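Long-range contacts in putative histidinol-phosphate aminotransferase (Burkholderia pseudomallei, PDB 3P1T), which probably catalyses the pyridoxal-phosphate-dependent transamination of L-histidinol phosphate with 2-oxoglutarate, a step of histidine biosynthesis: residues A[16-27]-A[314-325]; A[88-96]-A[132-141]. One frame throughout, in Å; residues are numbered along the deposited sequence. Where two conformers were deposited one is given.

Contact 1: residues A[16-27]-A[314-325]; sequences AQAVCLAFNENP and RISIGREEDNDR. With TLA (L(+)-tartaric acid), chain F.
Asn-24 lies across the guanidinium of Arg-314, its amide plane turned 44° from the guanidinium plane and ND2 over the centre of one face, 3.3 Å from Arg-314 CZ. The other end of the amide takes a bond from Ser-316, two residues beyond Arg-314 on the strand, Ser-316 OG to Asn-24 OD1 at 2.7 Å, while Tyr-173 holds ND2. The edge of the Arg-314 guanidinium is turned to oxygens: Arg-314 NH1 donates to O41 of a tartrate, probably from the crystallisation liquor, at 2.6 Å, and a bend at chi3 (67°) turns NH2 to Ala-22 O in a weak bond. Arg-314 NH1 also bonds to Asn-146, which with Lys-198 binds the same tartrate; this arginine probably corresponds to the one that binds the substrate carboxylate in class I aminotransferases. Leu-21 is gripped by its backbone, Ser-316 N to Leu-21 O at 3.0 Å, and its CD2 reaches the backbone N of Gly-318 and CB of Asp-322. Further on, Arg-319 NE donates to Pro-27 O at 3.0 Å, nearly in the guanidinium plane, while Asp-322 OD2 lies over a face of the same group. Val-19 CG2 rests on CD of Arg-325, whose NH2 bonds to Arg-297 O.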
loop_
_atom_site.group_PDB
_atom_site.type_symbol
_atom_site.label_atom_id
_atom_site.label_comp_id
_atom_site.label_asym_id
_atom_site.label_seq_id
_atom_site.Cartn_x
_atom_site.Cartn_y
_atom_site.Cartn_z
ATOM N N ALA A 16 25.865 17.373 22.183
ATOM C CA ALA A 16 26.018 16.500 21.014
ATOM C C ALA A 16 25.059 15.297 21.096
ATOM O O ALA A 16 25.352 14.285 21.747
ATOM C CB ALA A 16 27.460 16.023 20.898
ATOM N N GLN A 17 23.908 15.427 20.419
ATOM C CA GLN A 17 22.845 14.428 20.381
ATOM C C GLN A 17 23.171 13.267 19.409
ATOM O O GLN A 17 24.228 13.263 18.772
ATOM C CB GLN A 17 21.518 15.102 19.993
ATOM C CG GLN A 17 21.580 16.074 18.825
ATOM C CD GLN A 17 20.441 17.044 18.949
ATOM O OE1 GLN A 17 19.282 16.720 18.659
ATOM N NE2 GLN A 17 20.739 18.233 19.456
ATOM N N ALA A 18 22.260 12.271 19.338
ATOM C CA ALA A 18 22.367 11.098 18.470
ATOM C C ALA A 18 22.324 11.504 16.997
ATOM O O ALA A 18 21.670 12.495 16.645
ATOM C CB ALA A 18 21.257 10.105 18.773
ATOM N N VAL A 19 23.052 10.747 16.153
ATOM C CA VAL A 19 23.223 10.991 14.725
ATOM C C VAL A 19 23.006 9.672 13.967
ATOM O O VAL A 19 23.689 8.682 14.253
ATOM C CB VAL A 19 24.645 11.607 14.481
ATOM C CG1 VAL A 19 25.076 11.534 13.022
ATOM C CG2 VAL A 19 24.729 13.046 14.984
ATOM N N CYS A 20 22.043 9.658 13.013
ATOM C CA CYS A 20 21.755 8.480 12.178
ATOM C C CYS A 20 22.081 8.815 10.731
ATOM O O CYS A 20 21.442 9.660 10.103
ATOM C CB CYS A 20 20.316 7.978 12.332
ATOM S SG CYS A 20 19.956 6.408 11.456
ATOM N N LEU A 21 23.107 8.150 10.229
ATOM C CA LEU A 21 23.601 8.215 8.864
ATOM C C LEU A 21 23.654 6.788 8.354
ATOM O O LEU A 21 24.699 6.342 7.877
ATOM C CB LEU A 21 24.994 8.910 8.823
ATOM C CG LEU A 21 25.204 10.255 9.522
ATOM C CD1 LEU A 21 26.675 10.552 9.670
ATOM C CD2 LEU A 21 24.534 11.383 8.780
ATOM N N ALA A 22 22.548 6.037 8.523
ATOM C CA ALA A 22 22.518 4.611 8.182
ATOM C C ALA A 22 21.442 4.219 7.153
ATOM O O ALA A 22 21.576 3.135 6.579
ATOM C CB ALA A 22 22.283 3.799 9.452
ATOM N N PHE A 23 20.368 5.034 6.947
ATOM C CA PHE A 23 19.275 4.606 6.055
ATOM C C PHE A 23 19.074 5.494 4.827
ATOM O O PHE A 23 18.061 5.323 4.138
ATOM C CB PHE A 23 17.947 4.534 6.817
ATOM C CG PHE A 23 18.023 3.572 7.965
ATOM C CD1 PHE A 23 18.075 2.204 7.740
ATOM C CD2 PHE A 23 18.092 4.031 9.274
ATOM C CE1 PHE A 23 18.211 1.311 8.803
ATOM C CE2 PHE A 23 18.199 3.133 10.339
ATOM C CZ PHE A 23 18.263 1.781 10.093
ATOM N N ASN A 24 20.052 6.367 4.504
ATOM C CA ASN A 24 20.041 7.226 3.309
ATOM C C ASN A 24 18.786 8.113 3.268
ATOM O O ASN A 24 18.266 8.398 2.182
ATOM C CB ASN A 24 20.133 6.378 2.008
ATOM C CG ASN A 24 21.391 5.569 1.874
ATOM O OD1 ASN A 24 22.469 5.927 2.377
ATOM N ND2 ASN A 24 21.286 4.471 1.156
ATOM N N GLU A 25 18.318 8.564 4.444
ATOM C CA GLU A 25 17.131 9.412 4.515
ATOM C C GLU A 25 17.479 10.867 4.178
ATOM O O GLU A 25 18.642 11.281 4.311
ATOM C CB GLU A 25 16.501 9.325 5.922
ATOM C CG GLU A 25 15.926 7.957 6.289
ATOM C CD GLU A 25 15.814 7.670 7.775
ATOM O OE1 GLU A 25 16.762 8.003 8.521
ATOM O OE2 GLU A 25 14.810 7.046 8.186
ATOM N N ASN A 26 16.476 11.645 3.725
ATOM C CA ASN A 26 16.652 13.087 3.488
ATOM C C ASN A 26 16.731 13.730 4.881
ATOM O O ASN A 26 15.797 13.522 5.662
ATOM C CB ASN A 26 15.531 13.653 2.606
ATOM C CG ASN A 26 15.643 15.121 2.303
ATOM O OD1 ASN A 26 15.939 15.949 3.165
ATOM N ND2 ASN A 26 15.326 15.492 1.083
ATOM N N PRO A 27 17.852 14.403 5.264
ATOM C CA PRO A 27 17.987 14.877 6.653
ATOM C C PRO A 27 17.316 16.218 6.937
ATOM O O PRO A 27 17.249 16.624 8.108
ATOM C CB PRO A 27 19.498 15.019 6.809
ATOM C CG PRO A 27 19.971 15.404 5.462
ATOM C CD PRO A 27 19.085 14.673 4.491
ATOM N N ARG A 314 28.627 1.652 5.045
ATOM C CA ARG A 314 27.975 2.614 4.170
ATOM C C ARG A 314 27.551 3.774 5.040
ATOM O O ARG A 314 26.697 3.619 5.918
ATOM C CB ARG A 314 26.792 1.982 3.399
ATOM C CG ARG A 314 26.260 2.866 2.270
ATOM C CD ARG A 314 24.865 2.467 1.826
ATOM N NE ARG A 314 23.896 2.734 2.886
ATOM C CZ ARG A 314 22.737 2.113 3.013
ATOM N NH1 ARG A 314 22.383 1.175 2.149
ATOM N NH2 ARG A 314 21.929 2.406 4.022
ATOM N N ILE A 315 28.217 4.912 4.862
ATOM C CA ILE A 315 27.954 6.131 5.633
ATOM C C ILE A 315 27.070 7.066 4.810
ATOM O O ILE A 315 27.483 7.491 3.726
ATOM C CB ILE A 315 29.293 6.823 6.037
ATOM C CG1 ILE A 315 30.249 5.853 6.772
ATOM C CG2 ILE A 315 28.998 8.092 6.848
ATOM C CD1 ILE A 315 31.639 6.400 7.048
ATOM N N SER A 316 25.876 7.407 5.316
ATOM C CA SER A 316 25.016 8.357 4.605
ATOM C C SER A 316 25.541 9.793 4.789
ATOM O O SER A 316 26.324 10.060 5.715
ATOM C CB SER A 316 23.572 8.248 5.080
ATOM O OG SER A 316 23.077 6.943 4.843
ATOM N N ILE A 317 25.164 10.695 3.871
ATOM C CA ILE A 317 25.552 12.103 3.945
ATOM C C ILE A 317 24.336 12.867 4.475
ATOM O O ILE A 317 23.299 12.928 3.793
ATOM C CB ILE A 317 26.069 12.629 2.573
ATOM C CG1 ILE A 317 27.231 11.775 2.003
ATOM C CG2 ILE A 317 26.394 14.104 2.617
ATOM C CD1 ILE A 317 28.476 11.591 2.883
ATOM N N GLY A 318 24.455 13.372 5.708
ATOM C CA GLY A 318 23.384 14.117 6.371
ATOM C C GLY A 318 23.595 15.613 6.300
ATOM O O GLY A 318 24.244 16.102 5.371
ATOM N N ARG A 319 23.069 16.358 7.284
ATOM C CA ARG A 319 23.336 17.799 7.337
ATOM C C ARG A 319 24.809 18.047 7.774
ATOM O O ARG A 319 25.480 17.139 8.265
ATOM C CB ARG A 319 22.352 18.510 8.274
ATOM C CG ARG A 319 21.008 18.848 7.646
ATOM C CD ARG A 319 19.975 19.223 8.696
ATOM N NE ARG A 319 19.519 18.040 9.438
ATOM C CZ ARG A 319 19.903 17.715 10.671
ATOM N NH1 ARG A 319 20.720 18.510 11.350
ATOM N NH2 ARG A 319 19.444 16.610 11.246
ATOM N N GLU A 320 25.299 19.269 7.582
ATOM C CA GLU A 320 26.668 19.670 7.892
ATOM C C GLU A 320 27.070 19.289 9.342
ATOM O O GLU A 320 28.125 18.693 9.529
ATOM C CB GLU A 320 26.831 21.176 7.674
ATOM C CG GLU A 320 28.278 21.636 7.786
ATOM C CD GLU A 320 28.531 23.126 7.895
ATOM O OE1 GLU A 320 27.740 23.915 7.328
ATOM O OE2 GLU A 320 29.556 23.500 8.510
ATOM N N GLU A 321 26.229 19.591 10.342
ATOM C CA GLU A 321 26.495 19.313 11.761
ATOM C C GLU A 321 26.585 17.791 12.035
ATOM O O GLU A 321 27.399 17.393 12.874
ATOM C CB GLU A 321 25.448 19.972 12.700
ATOM C CG GLU A 321 23.969 19.683 12.415
ATOM C CD GLU A 321 23.174 20.636 11.523
ATOM O OE1 GLU A 321 23.621 20.938 10.390
ATOM O OE2 GLU A 321 22.043 20.995 11.925
ATOM N N ASP A 322 25.801 16.958 11.303
ATOM C CA ASP A 322 25.809 15.482 11.396
ATOM C C ASP A 322 27.129 14.896 10.875
ATOM O O ASP A 322 27.769 14.077 11.545
ATOM C CB ASP A 322 24.639 14.882 10.608
ATOM C CG ASP A 322 23.267 15.268 11.115
ATOM O OD1 ASP A 322 23.158 15.630 12.323
ATOM O OD2 ASP A 322 22.283 15.180 10.313
ATOM N N ASN A 323 27.537 15.354 9.683
ATOM C CA ASN A 323 28.774 14.979 9.014
ATOM C C ASN A 323 29.977 15.427 9.848
ATOM O O ASN A 323 30.976 14.702 9.885
ATOM C CB ASN A 323 28.812 15.572 7.613
ATOM C CG ASN A 323 27.654 15.145 6.736
ATOM O OD1 ASN A 323 26.982 14.140 6.978
ATOM N ND2 ASN A 323 27.391 15.912 5.699
ATOM N N ASP A 324 29.855 16.586 10.563
ATOM C CA ASP A 324 30.867 17.106 11.507
ATOM C C ASP A 324 31.126 16.074 12.630
ATOM O O ASP A 324 32.278 15.735 12.904
ATOM C CB ASP A 324 30.432 18.470 12.125
ATOM C CG ASP A 324 30.672 19.758 11.329
ATOM O OD1 ASP A 324 31.421 19.709 10.314
ATOM O OD2 ASP A 324 30.177 20.837 11.771
ATOM N N ARG A 325 30.023 15.550 13.234
ATOM C CA ARG A 325 30.017 14.559 14.317
ATOM C C ARG A 325 30.714 13.262 13.873
ATOM O O ARG A 325 31.586 12.767 14.600
ATOM C CB ARG A 325 28.578 14.270 14.786
ATOM C CG ARG A 325 27.956 15.412 15.606
ATOM C CD ARG A 325 27.391 14.947 16.940
ATOM N NE ARG A 325 28.365 14.118 17.651
ATOM C CZ ARG A 325 28.120 12.910 18.149
ATOM N NH1 ARG A 325 26.893 12.398 18.101
ATOM N NH2 ARG A 325 29.086 12.225 18.743
HETATM O O1 TLA F . 15.775 2.400 -0.507
HETATM C C1 TLA F . 16.787 1.879 -0.063
HETATM C C2 TLA F . 16.815 0.955 1.294
HETATM O O2 TLA F . 15.583 0.203 1.966
HETATM C C3 TLA F . 17.549 1.921 2.412
HETATM O O3 TLA F . 16.712 2.802 3.420
HETATM C C4 TLA F . 18.860 1.107 2.951
HETATM O O4 TLA F . 18.818 1.133 4.308
HETATM O O41 TLA F . 19.860 0.446 2.040
#

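Contact 2: residues A[88-96]-A[132-141]; sequences FSSMRFVTA and QVSRDDCVVL
Two neighbouring parallel strands of the large mixed sheet, the central sheet of the PLP-dependent transferase fold, meet here: 92-96 and 137-141, inclined at 26° to each other. The ladder runs from Arg-92 N to Asp-136 O, through Cys-138 N to Arg-92 O and Val-94 N to Cys-138 O, to Val-140 N and Val-94 O at 2.9 Å. Beyond it a water takes over, accepting from Ala-96 N and donating to Val-140 O.

On the face that carries Arg-92, Val-94 and Val-139, the arginine lies alongside Asp-137 and grips it side-on. Arg-92 NH2 meets Asp-137 OD2 at 2.8 Å on the syn side, almost straight (174°), whereas Arg-92 NE reaches Asp-137 OD1 at 2.8 Å from above the carboxylate plane. Ser-134 N approaches Asp-137 OD2 at 2.9 Å from the face opposite Arg-92 NH2, so the carboxylate is held from both sides and also ties down the turn leading into its strand. Val-94 CG2 packs against this carboxylate.

On the other face, Cys-138 CB sits over the ring of Phe-93, 4.1 Å from its centroid. With SG anti to the backbone N (chi1 178°), the sulfur lies obliquely to the ring, Cys-138 SG 3.5 Å from Phe-93 CE2. The selenium of selenomethionine Met-91 lies 4.0 Å from Cys-138 CB.

Strand 113-117 pairs with 92-96 along its far edge and strand 166-170 flanks 137-142, which places both strands in the sheet's interior; helix 76-87 covers Phe-93 and Val-140.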
loop_
_atom_site.group_PDB
_atom_site.type_symbol
_atom_site.label_atom_id
_atom_site.label_comp_id
_atom_site.label_asym_id
_atom_site.label_seq_id
_atom_site.Cartn_x
_atom_site.Cartn_y
_atom_site.Cartn_z
ATOM N N PHE A 88 6.550 -11.973 -15.861
ATOM C CA PHE A 88 7.681 -12.705 -16.457
ATOM C C PHE A 88 8.149 -13.854 -15.554
ATOM O O PHE A 88 9.353 -14.114 -15.453
ATOM C CB PHE A 88 8.863 -11.728 -16.697
ATOM C CG PHE A 88 8.543 -10.453 -17.438
ATOM C CD1 PHE A 88 7.929 -10.486 -18.689
ATOM C CD2 PHE A 88 8.950 -9.225 -16.939
ATOM C CE1 PHE A 88 7.646 -9.302 -19.382
ATOM C CE2 PHE A 88 8.698 -8.045 -17.646
ATOM C CZ PHE A 88 8.032 -8.088 -18.851
ATOM N N SER A 89 7.195 -14.553 -14.920
ATOM C CA SER A 89 7.422 -15.585 -13.899
ATOM C C SER A 89 8.248 -16.787 -14.399
ATOM O O SER A 89 8.835 -17.489 -13.561
ATOM C CB SER A 89 6.093 -16.085 -13.327
ATOM O OG SER A 89 5.174 -16.446 -14.341
ATOM N N SER A 90 8.349 -17.000 -15.726
ATOM C CA SER A 90 9.136 -18.119 -16.267
ATOM C C SER A 90 10.595 -17.729 -16.523
ATOM O O SER A 90 11.432 -18.614 -16.707
ATOM C CB SER A 90 8.514 -18.637 -17.557
ATOM O OG SER A 90 7.286 -19.282 -17.269
HETATM N N MSE A 91 10.903 -16.424 -16.537
HETATM C CA MSE A 91 12.251 -15.946 -16.815
HETATM C C MSE A 91 13.211 -16.139 -15.618
HETATM O O MSE A 91 12.788 -16.266 -14.455
HETATM C CB MSE A 91 12.225 -14.444 -17.195
HETATM C CG MSE A 91 11.302 -14.110 -18.374
HETATM SE SE MSE A 91 11.504 -12.252 -19.006
HETATM C CE MSE A 91 12.967 -12.523 -20.230
ATOM N N ARG A 92 14.519 -16.117 -15.919
ATOM C CA ARG A 92 15.550 -16.152 -14.900
ATOM C C ARG A 92 15.811 -14.723 -14.510
ATOM O O ARG A 92 16.061 -13.874 -15.367
ATOM C CB ARG A 92 16.806 -16.870 -15.401
ATOM C CG ARG A 92 17.889 -16.999 -14.346
ATOM C CD ARG A 92 19.118 -17.706 -14.862
ATOM N NE ARG A 92 19.904 -16.905 -15.804
ATOM C CZ ARG A 92 21.173 -17.158 -16.124
ATOM N NH1 ARG A 92 21.828 -18.151 -15.537
ATOM N NH2 ARG A 92 21.815 -16.382 -16.990
ATOM N N PHE A 93 15.692 -14.431 -13.228
ATOM C CA PHE A 93 15.929 -13.085 -12.731
ATOM C C PHE A 93 17.412 -12.952 -12.391
ATOM O O PHE A 93 18.010 -13.848 -11.780
ATOM C CB PHE A 93 15.003 -12.771 -11.555
ATOM C CG PHE A 93 13.616 -12.476 -12.076
ATOM C CD1 PHE A 93 12.763 -13.508 -12.458
ATOM C CD2 PHE A 93 13.186 -11.166 -12.254
ATOM C CE1 PHE A 93 11.514 -13.237 -13.021
ATOM C CE2 PHE A 93 11.923 -10.901 -12.789
ATOM C CZ PHE A 93 11.106 -11.937 -13.184
ATOM N N VAL A 94 18.018 -11.876 -12.907
ATOM C CA VAL A 94 19.444 -11.615 -12.767
ATOM C C VAL A 94 19.650 -10.294 -12.010
ATOM O O VAL A 94 19.183 -9.237 -12.439
ATOM C CB VAL A 94 20.134 -11.607 -14.149
ATOM C CG1 VAL A 94 21.581 -11.156 -14.045
ATOM C CG2 VAL A 94 20.048 -12.965 -14.819
ATOM N N THR A 95 20.339 -10.371 -10.875
ATOM C CA THR A 95 20.630 -9.213 -10.026
ATOM C C THR A 95 22.118 -9.207 -9.679
ATOM O O THR A 95 22.809 -10.215 -9.884
ATOM C CB THR A 95 19.751 -9.240 -8.752
ATOM O OG1 THR A 95 20.098 -10.378 -7.949
ATOM C CG2 THR A 95 18.254 -9.231 -9.059
ATOM N N ALA A 96 22.612 -8.073 -9.143
ATOM C CA ALA A 96 24.004 -7.947 -8.694
ATOM C C ALA A 96 24.152 -8.421 -7.266
ATOM O O ALA A 96 23.248 -8.240 -6.455
ATOM C CB ALA A 96 24.460 -6.513 -8.805
ATOM N N GLN A 132 27.064 -13.999 -19.221
ATOM C CA GLN A 132 26.153 -15.138 -19.081
ATOM C C GLN A 132 24.693 -14.674 -19.207
ATOM O O GLN A 132 23.789 -15.516 -19.229
ATOM C CB GLN A 132 26.383 -15.891 -17.750
ATOM C CG GLN A 132 27.711 -16.669 -17.702
ATOM C CD GLN A 132 27.966 -17.391 -16.394
ATOM O OE1 GLN A 132 27.230 -18.309 -15.993
ATOM N NE2 GLN A 132 29.081 -17.065 -15.755
ATOM N N VAL A 133 24.456 -13.349 -19.315
ATOM C CA VAL A 133 23.103 -12.788 -19.479
ATOM C C VAL A 133 22.551 -13.249 -20.835
ATOM O O VAL A 133 23.273 -13.137 -21.831
ATOM C CB VAL A 133 23.121 -11.240 -19.348
ATOM C CG1 VAL A 133 21.812 -10.614 -19.825
ATOM C CG2 VAL A 133 23.445 -10.811 -17.920
ATOM N N SER A 134 21.296 -13.795 -20.869
ATOM C CA SER A 134 20.632 -14.315 -22.088
ATOM C C SER A 134 19.261 -13.678 -22.292
ATOM O O SER A 134 18.784 -12.982 -21.409
ATOM C CB SER A 134 20.485 -15.834 -22.026
ATOM O OG SER A 134 19.522 -16.253 -21.074
ATOM N N ARG A 135 18.616 -13.928 -23.444
ATOM C CA ARG A 135 17.313 -13.345 -23.786
ATOM C C ARG A 135 16.179 -13.989 -22.961
ATOM O O ARG A 135 15.042 -13.516 -23.010
ATOM C CB ARG A 135 17.045 -13.470 -25.290
ATOM C CG ARG A 135 17.971 -12.586 -26.170
ATOM C CD ARG A 135 17.513 -11.127 -26.285
ATOM N NE ARG A 135 18.448 -10.290 -27.049
ATOM C CZ ARG A 135 18.372 -10.061 -28.361
ATOM N NH1 ARG A 135 17.401 -10.610 -29.085
ATOM N NH2 ARG A 135 19.270 -9.288 -28.961
ATOM N N ASP A 136 16.504 -15.016 -22.154
ATOM C CA ASP A 136 15.592 -15.672 -21.203
ATOM C C ASP A 136 15.643 -14.983 -19.852
ATOM O O ASP A 136 14.910 -15.370 -18.948
ATOM C CB ASP A 136 15.948 -17.162 -21.003
ATOM C CG ASP A 136 16.074 -18.033 -22.236
ATOM O OD1 ASP A 136 15.104 -18.078 -23.033
ATOM O OD2 ASP A 136 17.092 -18.771 -22.340
ATOM N N ASP A 137 16.546 -14.000 -19.686
ATOM C CA ASP A 137 16.755 -13.327 -18.412
ATOM C C ASP A 137 16.105 -11.974 -18.341
ATOM O O ASP A 137 16.063 -11.232 -19.326
ATOM C CB ASP A 137 18.258 -13.137 -18.110
ATOM C CG ASP A 137 19.103 -14.403 -18.032
ATOM O OD1 ASP A 137 18.524 -15.504 -17.851
ATOM O OD2 ASP A 137 20.342 -14.292 -18.138
ATOM N N CYS A 138 15.610 -11.661 -17.136
ATOM C CA CYS A 138 15.082 -10.378 -16.723
ATOM C C CYS A 138 16.101 -9.774 -15.763
ATOM O O CYS A 138 16.294 -10.298 -14.661
ATOM C CB CYS A 138 13.699 -10.508 -16.103
ATOM S SG CYS A 138 13.028 -8.936 -15.512
ATOM N N VAL A 139 16.847 -8.767 -16.225
ATOM C CA VAL A 139 17.928 -8.189 -15.442
ATOM C C VAL A 139 17.397 -6.989 -14.672
ATOM O O VAL A 139 16.809 -6.084 -15.261
ATOM C CB VAL A 139 19.145 -7.828 -16.333
ATOM C CG1 VAL A 139 20.288 -7.283 -15.495
ATOM C CG2 VAL A 139 19.613 -9.042 -17.137
ATOM N N VAL A 140 17.576 -7.018 -13.338
ATOM C CA VAL A 140 17.147 -5.970 -12.398
ATOM C C VAL A 140 18.401 -5.424 -11.697
ATOM O O VAL A 140 19.009 -6.121 -10.884
ATOM C CB VAL A 140 16.075 -6.472 -11.379
ATOM C CG1 VAL A 140 15.687 -5.371 -10.393
ATOM C CG2 VAL A 140 14.838 -7.019 -12.084
ATOM N N LEU A 141 18.804 -4.193 -12.044
ATOM C CA LEU A 141 19.985 -3.532 -11.469
ATOM C C LEU A 141 19.678 -2.122 -10.967
ATOM O O LEU A 141 18.864 -1.409 -11.558
ATOM C CB LEU A 141 21.114 -3.444 -12.506
ATOM C CG LEU A 141 21.719 -4.751 -12.981
ATOM C CD1 LEU A 141 22.354 -4.585 -14.308
ATOM C CD2 LEU A 141 22.678 -5.334 -11.957
HETATM O O HOH W 1 20.918 -5.777 -8.824
#

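The two contacts lie on opposite sides of the chain's centre, their centres about 36 Å apart and their nearest atoms about 13 Å apart, and they share no strand or helix. Contact 1 is largely buried and joins the N-terminal segment, whose strand 19-20 edges the smaller sheet, to strand 312-316 and the helix after it; it is reached by the second subunit, and one end binds a tartrate. Contact 2 is partly buried, involves no other chain and knits adjacent strands of the large sheet. Accordingly, contact 1 combines apolar packing with side-chain hydrogen bonds, some of them weak, and one backbone-to-backbone bond, whereas contact 2 rests on a regular parallel ladder supplemented by one salt bridge.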